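Local coordinates for MDM10 isoform 1 (Saccharomyces cerevisiae, PDB 7BTX), which forms part of a molecular tether joining the endoplasmic reticulum to mitochondria and takes part in late assembly of the TOM complex of the mitochondrial outer membrane, at residues 7-12 with 154-159; 66-71 with 147-152; 73-78 with 140-145; 167-172 with 182-187. One frame throughout, in Å; residues are numbered along the deposited sequence.

Contact 1. Residues 7-12 with 154-159; sequences QVLRAF and EAMIIK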
loop_
_atom_site.group_PDB
_atom_site.type_symbol
_atom_site.label_atom_id
_atom_site.label_comp_id
_atom_site.label_asym_id
_atom_site.label_seq_id
_atom_site.Cartn_x
_atom_site.Cartn_y
_atom_site.Cartn_z
ATOM N N GLN D 7 3.314 -24.349 -19.804
ATOM C CA GLN D 7 2.262 -24.825 -20.694
ATOM C C GLN D 7 2.480 -24.353 -22.122
ATOM O O GLN D 7 1.883 -24.910 -23.048
ATOM C CB GLN D 7 0.884 -24.398 -20.189
ATOM C CG GLN D 7 0.764 -22.953 -19.762
ATOM C CD GLN D 7 -0.523 -22.683 -19.003
ATOM O OE1 GLN D 7 -1.476 -23.453 -19.092
ATOM N NE2 GLN D 7 -0.552 -21.597 -18.242
ATOM N N VAL D 8 3.309 -23.327 -22.320
ATOM C CA VAL D 8 3.882 -23.082 -23.640
ATOM C C VAL D 8 4.823 -24.219 -24.007
ATOM O O VAL D 8 4.820 -24.712 -25.142
ATOM C CB VAL D 8 4.603 -21.718 -23.663
ATOM C CG1 VAL D 8 5.394 -21.543 -24.929
ATOM C CG2 VAL D 8 3.619 -20.589 -23.540
ATOM N N LEU D 9 5.609 -24.677 -23.032
ATOM C CA LEU D 9 6.605 -25.716 -23.260
ATOM C C LEU D 9 5.950 -27.057 -23.562
ATOM O O LEU D 9 6.389 -27.786 -24.456
ATOM C CB LEU D 9 7.507 -25.817 -22.035
ATOM C CG LEU D 9 8.427 -27.017 -21.924
ATOM C CD1 LEU D 9 9.522 -26.824 -22.904
ATOM C CD2 LEU D 9 8.985 -27.128 -20.528
ATOM N N ARG D 10 4.887 -27.393 -22.837
ATOM C CA ARG D 10 4.209 -28.658 -23.083
ATOM C C ARG D 10 3.381 -28.613 -24.357
ATOM O O ARG D 10 3.070 -29.664 -24.925
ATOM C CB ARG D 10 3.334 -29.027 -21.889
ATOM N N ALA D 11 3.012 -27.421 -24.824
ATOM C CA ALA D 11 2.286 -27.320 -26.084
ATOM C C ALA D 11 3.224 -27.491 -27.268
ATOM O O ALA D 11 2.803 -27.933 -28.342
ATOM C CB ALA D 11 1.560 -25.982 -26.172
ATOM N N PHE D 12 4.496 -27.132 -27.094
ATOM C CA PHE D 12 5.480 -27.343 -28.148
ATOM C C PHE D 12 5.919 -28.796 -28.199
ATOM O O PHE D 12 6.288 -29.304 -29.262
ATOM C CB PHE D 12 6.680 -26.435 -27.919
ATOM C CG PHE D 12 7.659 -26.433 -29.047
ATOM C CD1 PHE D 12 7.324 -25.879 -30.267
ATOM C CD2 PHE D 12 8.917 -26.977 -28.886
ATOM C CE1 PHE D 12 8.223 -25.872 -31.300
ATOM C CE2 PHE D 12 9.818 -26.972 -29.920
ATOM C CZ PHE D 12 9.470 -26.421 -31.124
ATOM N N GLU D 154 11.145 -12.743 -18.235
ATOM C CA GLU D 154 11.373 -14.172 -18.358
ATOM C C GLU D 154 11.451 -14.507 -19.838
ATOM O O GLU D 154 10.888 -13.789 -20.666
ATOM C CB GLU D 154 10.283 -14.970 -17.640
ATOM C CG GLU D 154 9.084 -15.349 -18.470
ATOM C CD GLU D 154 8.045 -16.089 -17.665
ATOM O OE1 GLU D 154 8.191 -16.144 -16.429
ATOM O OE2 GLU D 154 7.084 -16.610 -18.262
ATOM N N ALA D 155 12.180 -15.552 -20.196
ATOM C CA ALA D 155 12.374 -15.895 -21.592
ATOM C C ALA D 155 12.567 -17.395 -21.723
ATOM O O ALA D 155 12.907 -18.083 -20.761
ATOM C CB ALA D 155 13.566 -15.139 -22.186
ATOM N N MET D 156 12.345 -17.898 -22.932
ATOM C CA MET D 156 12.530 -19.309 -23.230
ATOM C C MET D 156 12.732 -19.518 -24.721
ATOM O O MET D 156 11.897 -19.109 -25.529
ATOM C CB MET D 156 11.336 -20.132 -22.754
ATOM C CG MET D 156 11.496 -21.613 -22.991
ATOM S SD MET D 156 10.198 -22.597 -22.253
ATOM C CE MET D 156 8.799 -22.060 -23.214
ATOM N N ILE D 157 13.834 -20.150 -25.098
ATOM C CA ILE D 157 14.105 -20.521 -26.479
ATOM C C ILE D 157 14.216 -22.031 -26.528
ATOM O O ILE D 157 14.952 -22.623 -25.737
ATOM C CB ILE D 157 15.394 -19.865 -27.005
ATOM C CG1 ILE D 157 15.347 -18.352 -26.819
ATOM C CG2 ILE D 157 15.613 -20.201 -28.457
ATOM C CD1 ILE D 157 16.689 -17.706 -26.899
ATOM N N ILE D 158 13.481 -22.657 -27.435
ATOM C CA ILE D 158 13.563 -24.092 -27.663
ATOM C C ILE D 158 14.038 -24.275 -29.093
ATOM O O ILE D 158 13.530 -23.617 -30.005
ATOM C CB ILE D 158 12.222 -24.798 -27.442
ATOM C CG1 ILE D 158 11.613 -24.408 -26.106
ATOM C CG2 ILE D 158 12.398 -26.289 -27.480
ATOM C CD1 ILE D 158 10.195 -24.854 -25.974
ATOM N N LYS D 159 15.019 -25.144 -29.293
ATOM C CA LYS D 159 15.520 -25.486 -30.615
ATOM C C LYS D 159 15.551 -26.999 -30.723
ATOM O O LYS D 159 16.273 -27.653 -29.968
ATOM C CB LYS D 159 16.924 -24.924 -30.839
ATOM C CG LYS D 159 17.096 -23.439 -30.601
ATOM C CD LYS D 159 16.415 -22.636 -31.675
ATOM C CE LYS D 159 17.154 -22.747 -32.986
ATOM N NZ LYS D 159 16.436 -22.007 -34.054
#
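The carbonyl oxygen of Val-8 takes the N-H of Phe-12 at 3.1 Å (N to O) and, more weakly, that of Ala-11. This turn of helix 5-16 presents Val-8, Leu-9 and Phe-12 to strand 154-159, and the side chains that meet across the gap are apolar. From the strand side two residues reach over. Met-156 leaves the backbone with CG anti to N and bends at its last torsion (chi3 66°), which brings CE to 3.8 Å from Val-8 CG1; the same methyl lies 4.1 Å from Leu-9 CB. Ile-158 works with both of its branches. Its CD1 meets Leu-9 CD1 at 3.7 Å, the two side chains crossing at about a right angle, while its CG2 touches Phe-12 CE2 at 3.6 Å and slides past the ring obliquely. The helix and strand segments run nearly parallel, 12° apart, with 10.6 Å between their axes, a spacing bridged by these side chains. As in the mitochondrial porins, an N-terminal helix lies against the inner wall of the barrel. Leu-9 also reaches Met-168 and Lys-170 on the next strand, 165-174, and Phe-12 leans on Leu-141 of strand 140-147, so the helix spans three neighbouring strands.

Contact 2. Residues 66-71 with 147-152; sequences RINGSL and YYPSSD
One backbone hydrogen bond joins the two segments: Tyr-148 N to Gly-69 O, 3.2 Å with 152° at the hydrogen. Segment 147-152 is the tight turn of a beta hairpin between strands 140-147 and 152-162, closed by a G1 beta bulge in which Ser-151 and Asp-152 both face Tyr-147. Tyr-147 N reaches Asp-152 O at 2.9 Å, and Asp-152 N returns to Tyr-147 O. This turn hands Tyr-148 and Pro-149 to residues 68-71. Tyr-148 CG sits between the backbone N and the carbonyl carbon (chi1 42°), and from there the ring packs against the backbone from Gly-69 to Leu-71. One face of the ring takes the Gly-69 carbonyl carbon, 3.9 Å above the plane and offset toward the rim, while Leu-71 CB comes in at the edge, 3.5 Å from Tyr-148 CE1. The Tyr-148 hydroxyl bonds to a polar side chain on the chain of another protein and weakly to Asn-57, so the ring also helps to line an interface. Tyr-147 turns the other way: its CD2 touches Ser-70 CB at 3.9 Å, and its hydroxyl pairs with Arg-145. Beyond the ring of Tyr-148, Pro-149 packs on Asn-68, its CG resting 3.7 Å from Asn-68 CA.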
loop_
_atom_site.group_PDB
_atom_site.type_symbol
_atom_site.label_atom_id
_atom_site.label_comp_id
_atom_site.label_asym_id
_atom_site.label_seq_id
_atom_site.Cartn_x
_atom_site.Cartn_y
_atom_site.Cartn_z
ATOM N N ARG D 66 -3.413 -5.508 -5.820
ATOM C CA ARG D 66 -4.100 -4.694 -6.827
ATOM C C ARG D 66 -3.592 -5.067 -8.224
ATOM O O ARG D 66 -2.907 -6.084 -8.382
ATOM C CB ARG D 66 -3.963 -3.241 -6.450
ATOM C CG ARG D 66 -2.613 -2.843 -5.917
ATOM C CD ARG D 66 -2.731 -1.484 -5.268
ATOM N NE ARG D 66 -3.169 -0.503 -6.251
ATOM C CZ ARG D 66 -3.848 0.600 -5.964
ATOM N NH1 ARG D 66 -4.184 0.871 -4.712
ATOM N NH2 ARG D 66 -4.201 1.425 -6.936
ATOM N N ILE D 67 -3.938 -4.255 -9.228
ATOM C CA ILE D 67 -3.865 -4.599 -10.647
ATOM C C ILE D 67 -2.430 -4.878 -11.077
ATOM O O ILE D 67 -1.532 -4.058 -10.864
ATOM C CB ILE D 67 -4.487 -3.483 -11.514
ATOM C CG1 ILE D 67 -5.949 -3.278 -11.119
ATOM C CG2 ILE D 67 -4.338 -3.789 -12.998
ATOM C CD1 ILE D 67 -6.737 -2.405 -12.047
ATOM N N ASN D 68 -2.221 -6.058 -11.658
ATOM C CA ASN D 68 -0.951 -6.463 -12.245
ATOM C C ASN D 68 -1.201 -6.754 -13.714
ATOM O O ASN D 68 -2.320 -6.620 -14.208
ATOM C CB ASN D 68 -0.363 -7.689 -11.535
ATOM C CG ASN D 68 -0.459 -7.600 -10.037
ATOM O OD1 ASN D 68 0.043 -6.662 -9.423
ATOM N ND2 ASN D 68 -1.117 -8.575 -9.433
ATOM N N GLY D 69 -0.166 -7.187 -14.415
ATOM C CA GLY D 69 -0.312 -7.491 -15.822
ATOM C C GLY D 69 0.981 -8.028 -16.382
ATOM O O GLY D 69 2.012 -8.062 -15.708
ATOM N N SER D 70 0.907 -8.445 -17.640
ATOM C CA SER D 70 2.052 -9.035 -18.312
ATOM C C SER D 70 1.882 -8.906 -19.816
ATOM O O SER D 70 0.766 -8.951 -20.330
ATOM C CB SER D 70 2.227 -10.504 -17.926
ATOM O OG SER D 70 1.414 -11.335 -18.724
ATOM N N LEU D 71 3.003 -8.742 -20.510
ATOM C CA LEU D 71 3.049 -8.734 -21.967
ATOM C C LEU D 71 3.917 -9.894 -22.411
ATOM O O LEU D 71 5.121 -9.901 -22.151
ATOM C CB LEU D 71 3.617 -7.423 -22.505
ATOM C CG LEU D 71 3.572 -7.134 -23.999
ATOM C CD1 LEU D 71 2.185 -6.808 -24.403
ATOM C CD2 LEU D 71 4.472 -5.972 -24.307
ATOM N N TYR D 147 6.604 -8.763 -16.778
ATOM C CA TYR D 147 5.559 -8.465 -15.817
ATOM C C TYR D 147 5.708 -7.027 -15.364
ATOM O O TYR D 147 6.718 -6.655 -14.774
ATOM C CB TYR D 147 5.659 -9.380 -14.598
ATOM C CG TYR D 147 5.453 -10.851 -14.852
ATOM C CD1 TYR D 147 6.507 -11.667 -15.235
ATOM C CD2 TYR D 147 4.213 -11.429 -14.667
ATOM C CE1 TYR D 147 6.322 -13.006 -15.453
ATOM C CE2 TYR D 147 4.017 -12.765 -14.882
ATOM C CZ TYR D 147 5.074 -13.551 -15.267
ATOM O OH TYR D 147 4.864 -14.891 -15.485
ATOM N N TYR D 148 4.686 -6.220 -15.604
ATOM C CA TYR D 148 5.010 -4.807 -15.455
ATOM C C TYR D 148 4.230 -3.959 -14.453
ATOM O O TYR D 148 3.826 -2.840 -14.792
ATOM C CB TYR D 148 4.934 -4.113 -16.812
ATOM C CG TYR D 148 3.766 -4.495 -17.675
ATOM C CD1 TYR D 148 3.964 -5.226 -18.826
ATOM C CD2 TYR D 148 2.472 -4.184 -17.318
ATOM C CE1 TYR D 148 2.920 -5.574 -19.618
ATOM C CE2 TYR D 148 1.431 -4.544 -18.103
ATOM C CZ TYR D 148 1.648 -5.239 -19.250
ATOM O OH TYR D 148 0.583 -5.599 -20.036
ATOM N N PRO D 149 4.007 -4.413 -13.231
ATOM C CA PRO D 149 4.259 -3.518 -12.094
ATOM C C PRO D 149 5.662 -3.778 -11.581
ATOM O O PRO D 149 6.243 -2.975 -10.847
ATOM C CB PRO D 149 3.189 -3.907 -11.068
ATOM C CG PRO D 149 2.254 -4.761 -11.789
ATOM C CD PRO D 149 2.995 -5.420 -12.894
ATOM N N SER D 150 6.208 -4.925 -11.988
ATOM C CA SER D 150 7.402 -5.518 -11.404
ATOM C C SER D 150 8.646 -5.317 -12.244
ATOM O O SER D 150 9.742 -5.352 -11.678
ATOM C CB SER D 150 7.179 -7.013 -11.211
ATOM O OG SER D 150 6.053 -7.256 -10.397
ATOM N N SER D 151 8.490 -5.109 -13.559
ATOM C CA SER D 151 9.577 -5.111 -14.550
ATOM C C SER D 151 10.392 -6.401 -14.485
ATOM O O SER D 151 11.608 -6.396 -14.676
ATOM C CB SER D 151 10.469 -3.872 -14.422
ATOM O OG SER D 151 11.153 -3.834 -13.183
ATOM N N ASP D 152 9.712 -7.515 -14.227
ATOM C CA ASP D 152 10.353 -8.816 -14.123
ATOM C C ASP D 152 10.248 -9.552 -15.449
ATOM O O ASP D 152 9.149 -9.779 -15.958
ATOM C CB ASP D 152 9.710 -9.641 -13.015
ATOM C CG ASP D 152 10.256 -9.306 -11.646
ATOM O OD1 ASP D 152 11.080 -8.373 -11.546
ATOM O OD2 ASP D 152 9.868 -9.978 -10.668
#

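Contact 3. Residues 73-78 with 140-145; sequences YLYSDA and SLYYGR
Tyr-75 and Tyr-142 stand side by side on one face of the sheet, pointing the same way, on adjacent antiparallel strands of the membrane beta-barrel. CG is anti to the backbone N in Tyr-75 (chi1 166°) but beside it in Tyr-142 (chi1 -61°), and with these two torsions the side chains end up next to each other. Tyr-142 CD1 comes to the edge of the Tyr-75 ring, near its plane, 3.8 Å from CD2. Beneath them the residues form a hydrogen-bonded pair, with Tyr-142 N to Tyr-75 O at 2.7 Å. The Tyr-142 hydroxyl bonds to Lys-159 on strand 152-162.

On the other face, Leu-74 and Leu-141 cross obliquely, CD1 of the first 4.0 Å from CG of the second, and helix 5-16 covers Leu-74 through Val-8. Tyr-143 shares this side. Its CD1 lies 3.3 Å from the Tyr-73 carbonyl oxygen, Leu-74 CB sits at the ring edge, and its hydroxyl bonds to Glu-154 while resting 3.2 Å above the guanidinium plane of Arg-145, toward the rim. Past the end of strand 68-76 the pairing makes one last bond, Asp-77 N to Ser-140 O at 2.9 Å.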
loop_
_atom_site.group_PDB
_atom_site.type_symbol
_atom_site.label_atom_id
_atom_site.label_comp_id
_atom_site.label_asym_id
_atom_site.label_seq_id
_atom_site.Cartn_x
_atom_site.Cartn_y
_atom_site.Cartn_z
ATOM N N TYR D 73 5.441 -12.444 -25.469
ATOM C CA TYR D 73 5.750 -12.616 -26.880
ATOM C C TYR D 73 5.910 -14.106 -27.108
ATOM O O TYR D 73 6.510 -14.789 -26.280
ATOM C CB TYR D 73 7.023 -11.861 -27.272
ATOM C CG TYR D 73 7.435 -12.081 -28.705
ATOM C CD1 TYR D 73 6.789 -11.426 -29.732
ATOM C CD2 TYR D 73 8.467 -12.949 -29.029
ATOM C CE1 TYR D 73 7.147 -11.628 -31.036
ATOM C CE2 TYR D 73 8.830 -13.158 -30.336
ATOM C CZ TYR D 73 8.166 -12.493 -31.334
ATOM O OH TYR D 73 8.519 -12.686 -32.644
ATOM N N LEU D 74 5.365 -14.619 -28.203
ATOM C CA LEU D 74 5.460 -16.043 -28.501
ATOM C C LEU D 74 5.445 -16.248 -30.006
ATOM O O LEU D 74 4.426 -16.013 -30.659
ATOM C CB LEU D 74 4.331 -16.825 -27.832
ATOM C CG LEU D 74 4.130 -18.274 -28.268
ATOM C CD1 LEU D 74 5.269 -19.135 -27.797
ATOM C CD2 LEU D 74 2.828 -18.796 -27.733
ATOM N N TYR D 75 6.571 -16.690 -30.549
ATOM C CA TYR D 75 6.694 -17.047 -31.954
ATOM C C TYR D 75 7.257 -18.456 -32.026
ATOM O O TYR D 75 8.154 -18.803 -31.255
ATOM C CB TYR D 75 7.600 -16.060 -32.689
ATOM C CG TYR D 75 8.040 -16.546 -34.042
ATOM C CD1 TYR D 75 7.131 -16.682 -35.079
ATOM C CD2 TYR D 75 9.362 -16.883 -34.280
ATOM C CE1 TYR D 75 7.525 -17.136 -36.314
ATOM C CE2 TYR D 75 9.767 -17.339 -35.514
ATOM C CZ TYR D 75 8.844 -17.462 -36.527
ATOM O OH TYR D 75 9.244 -17.915 -37.760
ATOM N N SER D 76 6.733 -19.270 -32.935
ATOM C CA SER D 76 7.208 -20.632 -33.099
ATOM C C SER D 76 7.062 -21.100 -34.540
ATOM O O SER D 76 6.127 -20.717 -35.245
ATOM C CB SER D 76 6.455 -21.581 -32.188
ATOM O OG SER D 76 5.180 -21.860 -32.724
ATOM N N ASP D 77 8.001 -21.949 -34.966
ATOM C CA ASP D 77 7.933 -22.551 -36.293
ATOM C C ASP D 77 6.876 -23.639 -36.371
ATOM O O ASP D 77 6.347 -23.905 -37.454
ATOM C CB ASP D 77 9.285 -23.145 -36.687
ATOM C CG ASP D 77 10.392 -22.122 -36.705
ATOM O OD1 ASP D 77 10.159 -20.987 -36.249
ATOM O OD2 ASP D 77 11.499 -22.456 -37.172
ATOM N N ALA D 78 6.577 -24.290 -35.249
ATOM C CA ALA D 78 5.557 -25.331 -35.206
ATOM C C ALA D 78 4.190 -24.690 -35.372
ATOM O O ALA D 78 3.644 -24.120 -34.424
ATOM C CB ALA D 78 5.640 -26.098 -33.891
ATOM N N SER D 140 11.378 -24.477 -33.868
ATOM C CA SER D 140 11.911 -23.600 -32.841
ATOM C C SER D 140 10.759 -22.904 -32.143
ATOM O O SER D 140 9.662 -22.789 -32.687
ATOM C CB SER D 140 12.880 -22.563 -33.411
ATOM O OG SER D 140 14.031 -23.180 -33.955
ATOM N N LEU D 141 11.019 -22.450 -30.922
ATOM C CA LEU D 141 10.063 -21.661 -30.160
ATOM C C LEU D 141 10.807 -20.513 -29.515
ATOM O O LEU D 141 11.863 -20.717 -28.917
ATOM C CB LEU D 141 9.342 -22.503 -29.104
ATOM C CG LEU D 141 8.250 -21.832 -28.271
ATOM C CD1 LEU D 141 7.133 -22.780 -28.067
ATOM C CD2 LEU D 141 8.757 -21.433 -26.904
ATOM N N TYR D 142 10.258 -19.315 -29.638
ATOM C CA TYR D 142 10.766 -18.145 -28.951
ATOM C C TYR D 142 9.661 -17.570 -28.084
ATOM O O TYR D 142 8.546 -17.336 -28.547
ATOM C CB TYR D 142 11.266 -17.096 -29.940
ATOM C CG TYR D 142 12.388 -17.595 -30.807
ATOM C CD1 TYR D 142 12.133 -18.174 -32.042
ATOM C CD2 TYR D 142 13.701 -17.500 -30.385
ATOM C CE1 TYR D 142 13.154 -18.640 -32.826
ATOM C CE2 TYR D 142 14.727 -17.959 -31.167
ATOM C CZ TYR D 142 14.448 -18.527 -32.382
ATOM O OH TYR D 142 15.477 -18.986 -33.160
ATOM N N TYR D 143 9.976 -17.364 -26.814
ATOM C CA TYR D 143 8.978 -16.904 -25.862
ATOM C C TYR D 143 9.644 -15.908 -24.938
ATOM O O TYR D 143 10.762 -16.146 -24.485
ATOM C CB TYR D 143 8.391 -18.072 -25.075
ATOM C CG TYR D 143 7.567 -17.669 -23.877
ATOM C CD1 TYR D 143 6.263 -17.221 -24.027
ATOM C CD2 TYR D 143 8.088 -17.752 -22.594
ATOM C CE1 TYR D 143 5.511 -16.855 -22.940
ATOM C CE2 TYR D 143 7.346 -17.382 -21.506
ATOM C CZ TYR D 143 6.060 -16.940 -21.685
ATOM O OH TYR D 143 5.325 -16.583 -20.589
ATOM N N GLY D 144 8.969 -14.798 -24.668
ATOM C CA GLY D 144 9.434 -13.847 -23.689
ATOM C C GLY D 144 8.243 -13.189 -23.027
ATOM O O GLY D 144 7.159 -13.121 -23.591
ATOM N N ARG D 145 8.461 -12.707 -21.812
ATOM C CA ARG D 145 7.374 -12.101 -21.062
ATOM C C ARG D 145 7.922 -11.115 -20.045
ATOM O O ARG D 145 8.846 -11.440 -19.302
ATOM C CB ARG D 145 6.548 -13.168 -20.358
ATOM C CG ARG D 145 5.443 -12.619 -19.519
ATOM C CD ARG D 145 4.826 -13.703 -18.717
ATOM N NE ARG D 145 3.581 -14.165 -19.298
ATOM C CZ ARG D 145 2.700 -14.904 -18.643
ATOM N NH1 ARG D 145 2.934 -15.251 -17.391
ATOM N NH2 ARG D 145 1.587 -15.287 -19.237
#

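Contact 4. Residues 167-172 with 182-187; sequences FMLKGV and LTCYFQ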
loop_
_atom_site.group_PDB
_atom_site.type_symbol
_atom_site.label_atom_id
_atom_site.label_comp_id
_atom_site.label_asym_id
_atom_site.label_seq_id
_atom_site.Cartn_x
_atom_site.Cartn_y
_atom_site.Cartn_z
ATOM N N PHE D 167 17.487 -28.509 -27.719
ATOM C CA PHE D 167 18.192 -27.541 -26.894
ATOM C C PHE D 167 17.175 -26.575 -26.318
ATOM O O PHE D 167 16.165 -26.279 -26.956
ATOM C CB PHE D 167 19.249 -26.785 -27.698
ATOM C CG PHE D 167 19.986 -25.747 -26.905
ATOM C CD1 PHE D 167 20.888 -26.117 -25.925
ATOM C CD2 PHE D 167 19.765 -24.399 -27.131
ATOM C CE1 PHE D 167 21.561 -25.165 -25.189
ATOM C CE2 PHE D 167 20.434 -23.441 -26.398
ATOM C CZ PHE D 167 21.333 -23.827 -25.427
ATOM N N MET D 168 17.434 -26.087 -25.108
ATOM C CA MET D 168 16.497 -25.202 -24.441
ATOM C C MET D 168 17.245 -24.183 -23.607
ATOM O O MET D 168 18.208 -24.523 -22.927
ATOM C CB MET D 168 15.551 -25.979 -23.538
ATOM C CG MET D 168 14.302 -26.479 -24.202
ATOM S SD MET D 168 13.138 -27.010 -22.952
ATOM C CE MET D 168 13.246 -25.640 -21.813
ATOM N N LEU D 169 16.789 -22.941 -23.659
ATOM C CA LEU D 169 17.255 -21.882 -22.782
ATOM C C LEU D 169 16.082 -21.387 -21.953
ATOM O O LEU D 169 14.934 -21.432 -22.391
ATOM C CB LEU D 169 17.856 -20.725 -23.574
ATOM C CG LEU D 169 19.356 -20.751 -23.817
ATOM C CD1 LEU D 169 19.678 -19.987 -25.071
ATOM C CD2 LEU D 169 20.068 -20.139 -22.643
ATOM N N LYS D 170 16.373 -20.920 -20.742
ATOM C CA LYS D 170 15.311 -20.460 -19.848
ATOM C C LYS D 170 15.901 -19.370 -18.951
ATOM O O LYS D 170 16.528 -19.668 -17.937
ATOM C CB LYS D 170 14.743 -21.591 -19.023
ATOM C CG LYS D 170 13.448 -22.174 -19.528
ATOM C CD LYS D 170 13.129 -23.445 -18.778
ATOM C CE LYS D 170 11.685 -23.856 -18.944
ATOM N NZ LYS D 170 11.437 -25.209 -18.385
ATOM N N GLY D 171 15.678 -18.120 -19.329
ATOM C CA GLY D 171 16.106 -17.003 -18.522
ATOM C C GLY D 171 14.984 -16.441 -17.679
ATOM O O GLY D 171 13.816 -16.447 -18.055
ATOM N N VAL D 172 15.359 -15.958 -16.498
ATOM C CA VAL D 172 14.456 -15.274 -15.579
ATOM C C VAL D 172 15.240 -14.119 -14.973
ATOM O O VAL D 172 16.331 -14.321 -14.433
ATOM C CB VAL D 172 13.916 -16.221 -14.490
ATOM C CG1 VAL D 172 13.426 -15.440 -13.297
ATOM C CG2 VAL D 172 12.783 -17.075 -15.017
ATOM N N LEU D 182 19.984 -18.060 -15.698
ATOM C CA LEU D 182 19.999 -18.471 -17.095
ATOM C C LEU D 182 20.417 -19.928 -17.177
ATOM O O LEU D 182 21.592 -20.245 -16.979
ATOM C CB LEU D 182 20.951 -17.596 -17.902
ATOM C CG LEU D 182 20.998 -17.876 -19.393
ATOM C CD1 LEU D 182 19.668 -17.528 -20.009
ATOM C CD2 LEU D 182 22.111 -17.067 -20.019
ATOM N N THR D 183 19.466 -20.809 -17.478
ATOM C CA THR D 183 19.696 -22.245 -17.457
ATOM C C THR D 183 19.541 -22.840 -18.849
ATOM O O THR D 183 18.676 -22.430 -19.622
ATOM C CB THR D 183 18.736 -22.954 -16.513
ATOM O OG1 THR D 183 17.452 -23.019 -17.125
ATOM C CG2 THR D 183 18.606 -22.211 -15.214
ATOM N N CYS D 184 20.380 -23.828 -19.149
ATOM C CA CYS D 184 20.382 -24.525 -20.425
ATOM C C CYS D 184 19.950 -25.973 -20.240
ATOM O O CYS D 184 20.229 -26.598 -19.218
ATOM C CB CYS D 184 21.770 -24.484 -21.065
ATOM S SG CYS D 184 22.367 -22.838 -21.448
ATOM N N TYR D 185 19.265 -26.509 -21.246
ATOM C CA TYR D 185 18.777 -27.889 -21.211
ATOM C C TYR D 185 19.114 -28.527 -22.550
ATOM O O TYR D 185 18.419 -28.294 -23.539
ATOM C CB TYR D 185 17.274 -27.979 -20.965
ATOM C CG TYR D 185 16.770 -27.435 -19.656
ATOM C CD1 TYR D 185 16.600 -26.075 -19.469
ATOM C CD2 TYR D 185 16.424 -28.287 -18.624
ATOM C CE1 TYR D 185 16.135 -25.580 -18.289
ATOM C CE2 TYR D 185 15.957 -27.796 -17.430
ATOM C CZ TYR D 185 15.816 -26.437 -17.271
ATOM O OH TYR D 185 15.346 -25.923 -16.089
ATOM N N PHE D 186 20.159 -29.332 -22.582
ATOM C CA PHE D 186 20.388 -30.218 -23.709
ATOM C C PHE D 186 19.780 -31.569 -23.379
ATOM O O PHE D 186 19.920 -32.056 -22.258
ATOM C CB PHE D 186 21.879 -30.354 -23.991
ATOM C CG PHE D 186 22.185 -31.101 -25.242
ATOM C CD1 PHE D 186 22.090 -30.479 -26.469
ATOM C CD2 PHE D 186 22.568 -32.429 -25.192
ATOM C CE1 PHE D 186 22.372 -31.164 -27.618
ATOM C CE2 PHE D 186 22.847 -33.122 -26.342
ATOM C CZ PHE D 186 22.752 -32.488 -27.553
ATOM N N GLN D 187 19.098 -32.174 -24.345
ATOM C CA GLN D 187 18.392 -33.420 -24.064
ATOM C C GLN D 187 18.334 -34.295 -25.304
ATOM O O GLN D 187 17.799 -33.885 -26.335
ATOM C CB GLN D 187 16.990 -33.130 -23.528
ATOM C CG GLN D 187 16.282 -31.978 -24.197
ATOM C CD GLN D 187 15.062 -31.529 -23.438
ATOM O OE1 GLN D 187 14.657 -32.159 -22.467
ATOM N NE2 GLN D 187 14.473 -30.423 -23.868
#
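Two aromatic rings, Tyr-185 on one face of the sheet and Phe-167 on the other, each meet a sulfur-bearing side chain of the facing strand, and each is approached obliquely. Around the Tyr-185 ring, Lys-170 CD comes to 3.7 Å from CE1, and Met-168 CE to 4.1 Å from CD1. The Met-168 chain bends at its last torsion (chi3 46°), turning CE back toward the ring; SD sits 5.5 Å from the ring centroid and 35° off the normal, a Met-aromatic contact. Phe-167 is also met obliquely: Cys-184 SG lies 5.4 Å from the centroid, 69° off the normal, while Cys-184 CB is 4.2 Å from Phe-167 CE1.

The frame is a beta hairpin of the barrel wall, strands 165-174 and 179-189. Its backbone bonds include Tyr-185 N to Met-168 O, 2.8 Å, and the two between Lys-170 and Thr-183; the return bond from Met-168 N to Tyr-185 O is bent and weak. Met-168 and Lys-170 also touch helix 5-16, which places this face on the inside. The outer face is apolar, consistent with a lipid-facing surface: Leu-169 CD2 touches both Leu-182 CD1 and Cys-184 SG, 3.7 Å from each. Inside, Gln-187 comes up beside Met-168 with NE2 3.8 Å from SD, and that same amide nitrogen is hydrogen-bonded to the hydroxyl of Tyr-13 on the helix.

Contacts 1, 3 and 4 lie close in the barrel wall, while contact 2 sits about 20 Å from contacts 1 and 3, centre to centre, and has the most residues within reach of other chains. Contacts 1 and 2 are buried, 3 and 4 partly so. Contact 1 is purely apolar, helix against wall. Contacts 3 and 4 pair neighbouring strands through backbone bonds, one face turned inward and one outward. Strand 152-162 of contact 1 lies between them: Met-156 N bonds to Tyr-143 O of contact 3, Lys-159 O to Phe-167 N of contact 4. Contacts 2 and 3 share strand 68-76, whose pairing in contact 3 gives way to a single bond and ring packing in contact 2.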